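Sulfur oxidation protein soxB (Thermus thermophilus, PDB 2WDC) binds two manganese ions and is probably a hydrolase of the 5'-nucleotidase family that acts in sulfur oxidation. Local coordinates at residues 382-387 / 538-543. Numbering follows the deposited sequence.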
ATOM      1  N   ASP A 382      12.648   2.614  -9.057  1.00  9.23           N
ATOM      2  CA  ASP A 382      12.112   3.546 -10.056  1.00  8.34           C
ATOM      3  C   ASP A 382      13.209   4.089 -10.966  1.00 10.22           C
ATOM      4  O   ASP A 382      12.962   4.369 -12.147  1.00 11.88           O
ATOM      5  CB  ASP A 382      11.288   4.668  -9.413  1.00  8.69           C
ATOM      6  CG  ASP A 382      10.018   4.147  -8.781  1.00  9.05           C
ATOM      7  OD1 ASP A 382       9.278   3.402  -9.456  1.00 10.86           O
ATOM      8  OD2 ASP A 382       9.817   4.380  -7.568  1.00 10.29           O
ATOM      9  N   GLN A 383      14.429   4.204 -10.441  1.00  9.62           N
ATOM     10  CA  GLN A 383      15.539   4.657 -11.278  1.00 10.54           C
ATOM     11  C   GLN A 383      15.837   3.579 -12.323  1.00 12.63           C
ATOM     12  O   GLN A 383      16.088   3.889 -13.491  1.00 12.53           O
ATOM     13  CB  GLN A 383      16.808   4.959 -10.473  1.00 12.23           C
ATOM     14  CG  GLN A 383      17.976   5.304 -11.405  1.00 14.14           C
ATOM     15  CD  GLN A 383      19.195   5.848 -10.689  1.00 21.54           C
ATOM     16  OE1 GLN A 383      19.086   6.549  -9.690  1.00 20.42           O
ATOM     17  NE2 GLN A 383      20.368   5.597 -11.260  1.00 20.88           N
ATOM     18  N   LEU A 384      15.807   2.314 -11.905  1.00 10.90           N
ATOM     19  CA  LEU A 384      16.034   1.212 -12.835  1.00  9.88           C
ATOM     20  C   LEU A 384      15.023   1.298 -13.977  1.00 12.70           C
ATOM     21  O   LEU A 384      15.384   1.178 -15.151  1.00 11.24           O
ATOM     22  CB  LEU A 384      15.926  -0.145 -12.127  1.00 10.71           C
ATOM     23  CG  LEU A 384      16.119  -1.388 -12.998  0.65 11.20           C
ATOM     24  CD1 LEU A 384      16.483  -2.584 -12.126  0.65 11.77           C
ATOM     25  CD2 LEU A 384      14.880  -1.685 -13.846  0.65 13.38           C
ATOM     26  N   VAL A 385      13.755   1.522 -13.645  1.00 10.57           N
ATOM     27  CA  VAL A 385      12.718   1.628 -14.673  1.00 10.37           C
ATOM     28  C   VAL A 385      13.016   2.801 -15.620  1.00 12.17           C
ATOM     29  O   VAL A 385      12.929   2.652 -16.845  1.00 12.12           O
ATOM     30  CB  VAL A 385      11.303   1.710 -14.046  1.00  9.53           C
ATOM     31  CG1 VAL A 385      10.258   1.906 -15.154  1.00 12.21           C
ATOM     32  CG2 VAL A 385      10.986   0.437 -13.259  1.00 10.44           C
ATOM     33  N   GLY A 386      13.427   3.945 -15.071  1.00 10.57           N
ATOM     34  CA  GLY A 386      13.809   5.088 -15.882  1.00 10.48           C
ATOM     35  C   GLY A 386      14.945   4.731 -16.832  1.00 10.50           C
ATOM     36  O   GLY A 386      14.893   5.064 -18.017  1.00 12.42           O
ATOM     37  N   GLU A 387      15.961   4.042 -16.314  1.00 10.48           N
ATOM     38  CA  GLU A 387      17.093   3.636 -17.153  1.00 12.36           C
ATOM     39  C   GLU A 387      16.664   2.659 -18.247  1.00 11.80           C
ATOM     40  O   GLU A 387      17.153   2.735 -19.391  1.00 13.79           O
ATOM     41  CB  GLU A 387      18.216   3.025 -16.302  1.00 10.95           C
ATOM     42  CG  GLU A 387      18.855   4.018 -15.362  1.00 13.19           C
ATOM     43  CD  GLU A 387      19.901   3.404 -14.465  1.00 17.74           C
ATOM     44  OE1 GLU A 387      20.056   2.170 -14.472  1.00 27.26           O
ATOM     45  OE2 GLU A 387      20.532   4.161 -13.709  1.00 17.51           O
ATOM     46  N   GLY A 538      21.272  -8.569 -18.523  1.00 15.14           N
ATOM     47  CA  GLY A 538      21.673  -9.695 -17.694  1.00 13.75           C
ATOM     48  C   GLY A 538      21.922  -9.366 -16.227  1.00 12.32           C
ATOM     49  O   GLY A 538      21.595 -10.163 -15.357  1.00 15.18           O
ATOM     50  N   ARG A 539      22.543  -8.218 -15.977  1.00 14.76           N
ATOM     51  CA  ARG A 539      22.841  -7.778 -14.612  1.00 14.10           C
ATOM     52  C   ARG A 539      22.646  -6.273 -14.520  1.00 14.68           C
ATOM     53  O   ARG A 539      22.933  -5.537 -15.469  1.00 16.34           O
ATOM     54  CB  ARG A 539      24.295  -8.121 -14.243  1.00 15.83           C
ATOM     55  CG  ARG A 539      24.557  -9.601 -14.062  1.00 20.57           C
ATOM     56  CD  ARG A 539      26.008  -9.859 -13.673  1.00 20.32           C
ATOM     57  NE  ARG A 539      26.234  -9.711 -12.238  1.00 22.91           N
ATOM     58  CZ  ARG A 539      25.992 -10.662 -11.341  1.00 17.93           C
ATOM     59  NH1 ARG A 539      25.493 -11.828 -11.723  1.00 23.90           N
ATOM     60  NH2 ARG A 539      26.250 -10.445 -10.057  1.00 23.05           N
ATOM     61  N   VAL A 540      22.141  -5.813 -13.379  1.00 12.19           N
ATOM     62  CA  VAL A 540      21.966  -4.386 -13.159  1.00 14.51           C
ATOM     63  C   VAL A 540      22.668  -3.986 -11.871  1.00 12.99           C
ATOM     64  O   VAL A 540      22.885  -4.822 -10.998  1.00 13.31           O
ATOM     65  CB  VAL A 540      20.488  -3.964 -13.146  1.00 13.07           C
ATOM     66  CG1 VAL A 540      19.863  -4.183 -14.515  1.00 15.90           C
ATOM     67  CG2 VAL A 540      19.724  -4.714 -12.089  1.00 14.41           C
ATOM     68  N   ARG A 541      23.047  -2.716 -11.784  1.00 13.38           N
ATOM     69  CA  ARG A 541      23.722  -2.196 -10.602  0.50  6.80           C
ATOM     70  C   ARG A 541      23.382  -0.726 -10.420  1.00 19.46           C
ATOM     71  O   ARG A 541      24.176   0.163 -10.722  1.00 27.20           O
ATOM     72  CB  ARG A 541      25.235  -2.403 -10.687  0.50  9.42           C
ATOM     73  CG  ARG A 541      25.969  -1.927  -9.437  0.50 16.50           C
ATOM     74  CD  ARG A 541      27.466  -2.159  -9.523  0.50 26.41           C
ATOM     75  NE  ARG A 541      28.122  -1.771  -8.279  0.50 30.00           N
ATOM     76  CZ  ARG A 541      28.295  -2.587  -7.245  0.50 39.55           C
ATOM     77  NH1 ARG A 541      27.879  -3.843  -7.315  0.50 27.14           N
ATOM     78  NH2 ARG A 541      28.893  -2.150  -6.145  0.50 38.44           N
ATOM     79  N   VAL A 542      22.176  -0.484  -9.931  1.00 14.42           N
ATOM     80  CA  VAL A 542      21.689   0.867  -9.716  1.00 15.57           C
ATOM     81  C   VAL A 542      22.194   1.421  -8.393  1.00 23.65           C
ATOM     82  O   VAL A 542      21.851   0.910  -7.330  1.00 37.15           O
ATOM     83  CB  VAL A 542      20.154   0.890  -9.757  1.00 17.08           C
ATOM     84  CG1 VAL A 542      19.645   2.320  -9.645  1.00 20.54           C
ATOM     85  CG2 VAL A 542      19.655   0.226 -11.024  1.00 23.96           C
ATOM     86  N   ARG A 543      22.990   2.479  -8.458  1.00 22.62           N
ATOM     87  CA  ARG A 543      23.481   3.110  -7.237  1.00 31.48           C
ATOM     88  C   ARG A 543      22.501   4.215  -6.841  1.00 23.54           C
ATOM     89  O   ARG A 543      21.990   4.937  -7.699  1.00 28.14           O
ATOM     90  CB  ARG A 543      24.880   3.697  -7.454  1.00 38.10           C
ATOM     91  CG  ARG A 543      25.935   2.676  -7.869  1.00 52.38           C
ATOM     92  CD  ARG A 543      26.696   2.106  -6.669  1.00 55.13           C
ATOM     93  NE  ARG A 543      26.243   2.662  -5.396  1.00 57.66           N
ATOM     94  CZ  ARG A 543      26.808   2.399  -4.221  1.00 66.72           C
ATOM     95  NH1 ARG A 543      26.329   2.950  -3.114  1.00 56.59           N
ATOM     96  NH2 ARG A 543      27.855   1.586  -4.154  1.00 61.63           N
TER
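L384 on helix 380-392 and V542, just beyond the short strand 539-540, bring the two backbones nearest, their CA atoms 6.5 Å apart, and no hydrogen bond crosses between the segments. V542 points its side chain at the helix and sets its two methyls on different residues. CG1 lies alongside the extended chain of Q383, 3.7 Å from its CD. CG2 reaches L384 CB at 3.9 Å, with E387 OE1 nearby. L384 carries CG anti to its own N (chi1 179°), which takes the branch back toward V540; in one of its two conformers CD1 meets V540 CG2 at 3.9 Å, the side chains crossing at about a right angle. Q383 and E387 are tied by a nearly straight bond from Q383 NE2 to E387 OE2 (2.8 Å, 172°). OE2 lies in the amide plane, whereas NE2 arrives from above the carboxylate plane. The carboxylate, an acceptor, sets which end is NE2; Y378 OH holds OE1. This is apolar helix-on-strand packing in the 5'-nucleotidase C-terminal region, away from the manganese site. V540 also packs on L534 of helix 526-537, and its backbone bonds to V366 and E368 join strand 539-540, outermost in its three-stranded sheet, to strand 365-367 in parallel.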